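Local coordinates for mandelate racemase/muconate lactonizing enzyme family protein (Azoarcus sp., PDB 2QDE), which belongs to the mandelate racemase/muconate lactonizing enzyme family of the enolase superfamily, pairing an enolase-like N-terminal domain with a barrel domain that holds a barium ion here, at residues V123-L137 and F352-L365. Sequence-based numbering, arbitrary orientation.
Sequences VYQLLGGKTIERIPL and FEGGYLYPNDGPGL
Val123 meets Gly364 through its backbone N, which donates to Gly364 O, and its CG2 lies 3.8 Å from Leu365 CD2. Both residues also pack on helix 303-315, Val123 on His311 and Leu365 on Pro308. One residue on, the ring of Tyr124 runs out to Asp361, where OH donates to OD1 at 2.5 Å, a short bond. Lys130, its chain bent at chi3 (-66°), brings NZ within 3.0 Å of the same Asp361 OD1, forming a salt bridge. The hydroxyl comes on the anti side and the ammonium on the syn side, both from one face of the carboxylate.

Arg134 lies between two tyrosines. Its CB sits over the ring face of Tyr358, while the chain, extended from CG to NE, lays the guanidinium flat on Tyr356, planes 9° apart and centres 3.8 Å. NH1 donates in the guanidinium plane to Tyr358 OH at 3.1 Å, and a water links NH2 to Tyr356 OH. Ile135 then pairs with Leu357 in antiparallel fashion, Ile135 N to Leu357 O at 2.7 Å and Leu357 N to Ile135 O at 2.8 Å. Pro136 sets CB against CE1 of Tyr356, and Leu137 N closes on Gly355 O, in the type I' turn of the 352-358 hairpin. Leu137 CD1 meets Phe352 CD1 at the ring edge, 3.6 Å away.

The hairpin thus extends the barrel sheet beyond strand 135-140. Two donors on one oxygen would probably favour an ionised Asp361, while stacking and the NH1 bond together restrict rotation of the Arg134 guanidinium.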
# COMPACT_ATOMS: atom_id res chain seq x y z
N VAL A 123 -22.61 2.90 -39.37
CA VAL A 123 -22.14 3.33 -38.06
C VAL A 123 -20.65 3.06 -37.81
O VAL A 123 -19.98 3.87 -37.16
CB VAL A 123 -22.98 2.69 -36.93
CG1 VAL A 123 -22.31 2.91 -35.59
CG2 VAL A 123 -24.37 3.31 -36.92
N TYR A 124 -20.12 1.95 -38.33
CA TYR A 124 -18.71 1.67 -38.09
C TYR A 124 -17.79 2.78 -38.59
O TYR A 124 -16.68 2.93 -38.09
CB TYR A 124 -18.29 0.31 -38.67
CG TYR A 124 -18.52 0.10 -40.15
CD1 TYR A 124 -17.81 0.81 -41.11
CD2 TYR A 124 -19.44 -0.86 -40.58
CE1 TYR A 124 -17.99 0.57 -42.48
CE2 TYR A 124 -19.63 -1.11 -41.94
CZ TYR A 124 -18.91 -0.40 -42.88
OH TYR A 124 -19.11 -0.66 -44.22
N GLN A 125 -18.26 3.56 -39.56
CA GLN A 125 -17.47 4.68 -40.08
C GLN A 125 -17.42 5.77 -39.02
O GLN A 125 -16.47 6.56 -38.97
CB GLN A 125 -18.10 5.25 -41.35
CG GLN A 125 -18.07 4.31 -42.54
CD GLN A 125 -16.66 3.97 -43.00
OE1 GLN A 125 -15.84 3.49 -42.21
NE2 GLN A 125 -16.38 4.22 -44.28
N LEU A 126 -18.44 5.83 -38.17
CA LEU A 126 -18.50 6.82 -37.10
C LEU A 126 -17.69 6.36 -35.90
O LEU A 126 -17.33 7.16 -35.05
CB LEU A 126 -19.95 7.03 -36.64
CG LEU A 126 -21.01 7.51 -37.63
CD1 LEU A 126 -22.33 7.69 -36.89
CD2 LEU A 126 -20.59 8.82 -38.28
N LEU A 127 -17.41 5.06 -35.83
CA LEU A 127 -16.67 4.50 -34.70
C LEU A 127 -15.20 4.23 -35.00
O LEU A 127 -14.55 3.47 -34.29
CB LEU A 127 -17.36 3.21 -34.23
CG LEU A 127 -18.84 3.35 -33.85
CD1 LEU A 127 -19.45 1.98 -33.55
CD2 LEU A 127 -18.97 4.27 -32.64
N GLY A 128 -14.68 4.84 -36.06
CA GLY A 128 -13.28 4.65 -36.39
C GLY A 128 -12.97 3.88 -37.67
O GLY A 128 -11.80 3.64 -37.97
N GLY A 129 -14.00 3.52 -38.43
CA GLY A 129 -13.77 2.79 -39.67
C GLY A 129 -13.77 1.29 -39.50
O GLY A 129 -13.60 0.79 -38.39
N LYS A 130 -13.98 0.55 -40.59
CA LYS A 130 -14.01 -0.91 -40.52
C LYS A 130 -12.60 -1.48 -40.36
O LYS A 130 -11.88 -1.69 -41.35
CB LYS A 130 -14.67 -1.48 -41.78
CG LYS A 130 -14.95 -2.98 -41.67
CD LYS A 130 -15.40 -3.61 -42.99
CE LYS A 130 -16.75 -3.09 -43.44
NZ LYS A 130 -17.22 -3.81 -44.66
N THR A 131 -12.21 -1.75 -39.12
CA THR A 131 -10.89 -2.30 -38.82
C THR A 131 -10.73 -3.75 -39.28
O THR A 131 -9.67 -4.13 -39.77
CB THR A 131 -10.60 -2.17 -37.31
OG1 THR A 131 -10.45 -0.78 -36.99
CG2 THR A 131 -9.32 -2.91 -36.94
N ILE A 132 -11.77 -4.56 -39.10
CA ILE A 132 -11.75 -5.94 -39.57
C ILE A 132 -13.04 -6.14 -40.35
O ILE A 132 -14.06 -5.52 -40.04
CB ILE A 132 -11.64 -6.96 -38.41
CG1 ILE A 132 -12.79 -6.76 -37.41
CG2 ILE A 132 -10.29 -6.82 -37.73
CD1 ILE A 132 -12.82 -7.81 -36.33
N GLU A 133 -13.01 -6.99 -41.37
CA GLU A 133 -14.20 -7.20 -42.21
C GLU A 133 -15.23 -8.15 -41.62
O GLU A 133 -16.42 -8.02 -41.91
CB GLU A 133 -13.76 -7.67 -43.59
CG GLU A 133 -12.86 -6.66 -44.27
CD GLU A 133 -12.21 -7.19 -45.53
OE1 GLU A 133 -11.79 -8.38 -45.53
OE2 GLU A 133 -12.10 -6.41 -46.51
N ARG A 134 -14.79 -9.09 -40.80
CA ARG A 134 -15.70 -10.03 -40.17
C ARG A 134 -15.23 -10.30 -38.75
O ARG A 134 -14.05 -10.17 -38.44
CB ARG A 134 -15.79 -11.32 -40.98
CG ARG A 134 -14.50 -12.09 -41.09
CD ARG A 134 -14.73 -13.32 -41.95
NE ARG A 134 -13.57 -14.19 -42.00
CZ ARG A 134 -13.54 -15.36 -42.63
NH1 ARG A 134 -14.61 -15.79 -43.29
NH2 ARG A 134 -12.44 -16.09 -42.61
N ILE A 135 -16.18 -10.68 -37.91
CA ILE A 135 -15.92 -10.91 -36.50
C ILE A 135 -16.05 -12.37 -36.09
O ILE A 135 -17.14 -12.95 -36.18
CB ILE A 135 -16.91 -10.08 -35.65
CG1 ILE A 135 -16.93 -8.64 -36.15
CG2 ILE A 135 -16.57 -10.18 -34.17
CD1 ILE A 135 -18.14 -7.85 -35.71
N PRO A 136 -14.95 -12.99 -35.64
CA PRO A 136 -15.02 -14.39 -35.22
C PRO A 136 -15.86 -14.50 -33.94
O PRO A 136 -15.69 -13.72 -33.00
CB PRO A 136 -13.55 -14.76 -35.01
CG PRO A 136 -12.93 -13.45 -34.59
CD PRO A 136 -13.58 -12.47 -35.54
N LEU A 137 -16.75 -15.49 -33.91
CA LEU A 137 -17.64 -15.68 -32.78
C LEU A 137 -17.49 -16.99 -32.02
O LEU A 137 -16.99 -17.98 -32.53
CB LEU A 137 -19.10 -15.57 -33.24
CG LEU A 137 -19.57 -14.28 -33.90
CD1 LEU A 137 -20.95 -14.52 -34.53
CD2 LEU A 137 -19.63 -13.15 -32.87
N PHE A 352 -24.53 -14.00 -40.26
CA PHE A 352 -23.87 -14.90 -39.33
C PHE A 352 -23.61 -16.13 -40.19
O PHE A 352 -24.55 -16.84 -40.56
CB PHE A 352 -24.79 -15.28 -38.18
CG PHE A 352 -25.00 -14.19 -37.17
CD1 PHE A 352 -24.11 -14.03 -36.11
CD2 PHE A 352 -26.10 -13.34 -37.26
CE1 PHE A 352 -24.31 -13.04 -35.15
CE2 PHE A 352 -26.31 -12.35 -36.31
CZ PHE A 352 -25.42 -12.20 -35.25
N GLU A 353 -22.35 -16.40 -40.50
CA GLU A 353 -22.01 -17.54 -41.33
C GLU A 353 -20.64 -18.13 -41.01
O GLU A 353 -19.67 -17.39 -40.82
CB GLU A 353 -22.06 -17.12 -42.80
CG GLU A 353 -21.98 -18.27 -43.79
CD GLU A 353 -21.75 -17.79 -45.21
OE1 GLU A 353 -22.39 -16.79 -45.61
OE2 GLU A 353 -20.93 -18.40 -45.93
N GLY A 354 -20.57 -19.46 -40.94
CA GLY A 354 -19.31 -20.13 -40.65
C GLY A 354 -18.68 -19.73 -39.33
O GLY A 354 -17.46 -19.79 -39.18
N GLY A 355 -19.50 -19.32 -38.36
CA GLY A 355 -18.98 -18.92 -37.07
C GLY A 355 -18.42 -17.51 -37.07
O GLY A 355 -17.62 -17.15 -36.20
N TYR A 356 -18.86 -16.70 -38.03
CA TYR A 356 -18.42 -15.31 -38.14
C TYR A 356 -19.61 -14.36 -38.27
O TYR A 356 -20.66 -14.74 -38.78
CB TYR A 356 -17.53 -15.13 -39.38
CG TYR A 356 -16.11 -15.60 -39.23
CD1 TYR A 356 -15.13 -14.78 -38.66
CD2 TYR A 356 -15.71 -16.85 -39.72
CE1 TYR A 356 -13.79 -15.20 -38.57
CE2 TYR A 356 -14.38 -17.27 -39.64
CZ TYR A 356 -13.43 -16.44 -39.07
OH TYR A 356 -12.11 -16.86 -38.99
N LEU A 357 -19.42 -13.13 -37.81
CA LEU A 357 -20.44 -12.09 -37.91
C LEU A 357 -19.92 -10.98 -38.82
O LEU A 357 -18.80 -10.51 -38.65
CB LEU A 357 -20.76 -11.50 -36.53
CG LEU A 357 -21.44 -10.12 -36.47
CD1 LEU A 357 -22.75 -10.12 -37.24
CD2 LEU A 357 -21.68 -9.73 -35.01
N TYR A 358 -20.73 -10.59 -39.80
CA TYR A 358 -20.36 -9.54 -40.74
C TYR A 358 -21.28 -8.36 -40.52
O TYR A 358 -22.50 -8.52 -40.51
CB TYR A 358 -20.53 -10.00 -42.19
CG TYR A 358 -19.66 -11.17 -42.60
CD1 TYR A 358 -18.51 -10.97 -43.35
CD2 TYR A 358 -20.02 -12.47 -42.25
CE1 TYR A 358 -17.72 -12.06 -43.75
CE2 TYR A 358 -19.24 -13.55 -42.64
CZ TYR A 358 -18.10 -13.35 -43.39
OH TYR A 358 -17.33 -14.43 -43.75
N PRO A 359 -20.73 -7.15 -40.36
CA PRO A 359 -21.59 -5.99 -40.16
C PRO A 359 -22.27 -5.57 -41.47
O PRO A 359 -21.66 -5.64 -42.53
CB PRO A 359 -20.61 -4.93 -39.67
CG PRO A 359 -19.38 -5.25 -40.47
CD PRO A 359 -19.31 -6.77 -40.35
N ASN A 360 -23.53 -5.16 -41.39
CA ASN A 360 -24.23 -4.71 -42.60
C ASN A 360 -23.51 -3.44 -43.05
O ASN A 360 -22.88 -2.76 -42.23
CB ASN A 360 -25.70 -4.41 -42.30
CG ASN A 360 -26.56 -5.68 -42.24
OD1 ASN A 360 -27.70 -5.65 -41.78
ND2 ASN A 360 -26.01 -6.79 -42.72
N ASP A 361 -23.59 -3.11 -44.33
CA ASP A 361 -22.90 -1.93 -44.82
C ASP A 361 -23.82 -0.77 -45.21
O ASP A 361 -23.37 0.21 -45.77
CB ASP A 361 -22.00 -2.31 -45.99
CG ASP A 361 -20.92 -3.29 -45.57
OD1 ASP A 361 -20.08 -2.93 -44.71
OD2 ASP A 361 -20.90 -4.42 -46.11
N GLY A 362 -25.10 -0.89 -44.88
CA GLY A 362 -26.02 0.18 -45.19
C GLY A 362 -25.79 1.38 -44.29
O GLY A 362 -25.02 1.29 -43.32
N PRO A 363 -26.45 2.51 -44.57
CA PRO A 363 -26.29 3.72 -43.75
C PRO A 363 -26.80 3.51 -42.33
O PRO A 363 -27.76 2.76 -42.12
CB PRO A 363 -27.13 4.76 -44.50
CG PRO A 363 -27.17 4.23 -45.92
CD PRO A 363 -27.36 2.76 -45.69
N GLY A 364 -26.17 4.17 -41.36
CA GLY A 364 -26.58 4.02 -39.97
C GLY A 364 -26.31 2.60 -39.48
O GLY A 364 -25.27 2.02 -39.81
N LEU A 365 -27.22 2.03 -38.71
CA LEU A 365 -27.03 0.67 -38.22
C LEU A 365 -27.26 -0.35 -39.34
O LEU A 365 -27.03 -1.54 -39.17
CB LEU A 365 -27.98 0.37 -37.05
CG LEU A 365 -27.66 1.13 -35.75
CD1 LEU A 365 -28.82 0.98 -34.77
CD2 LEU A 365 -26.37 0.58 -35.14
O HOH W 1 -10.13 -15.50 -41.17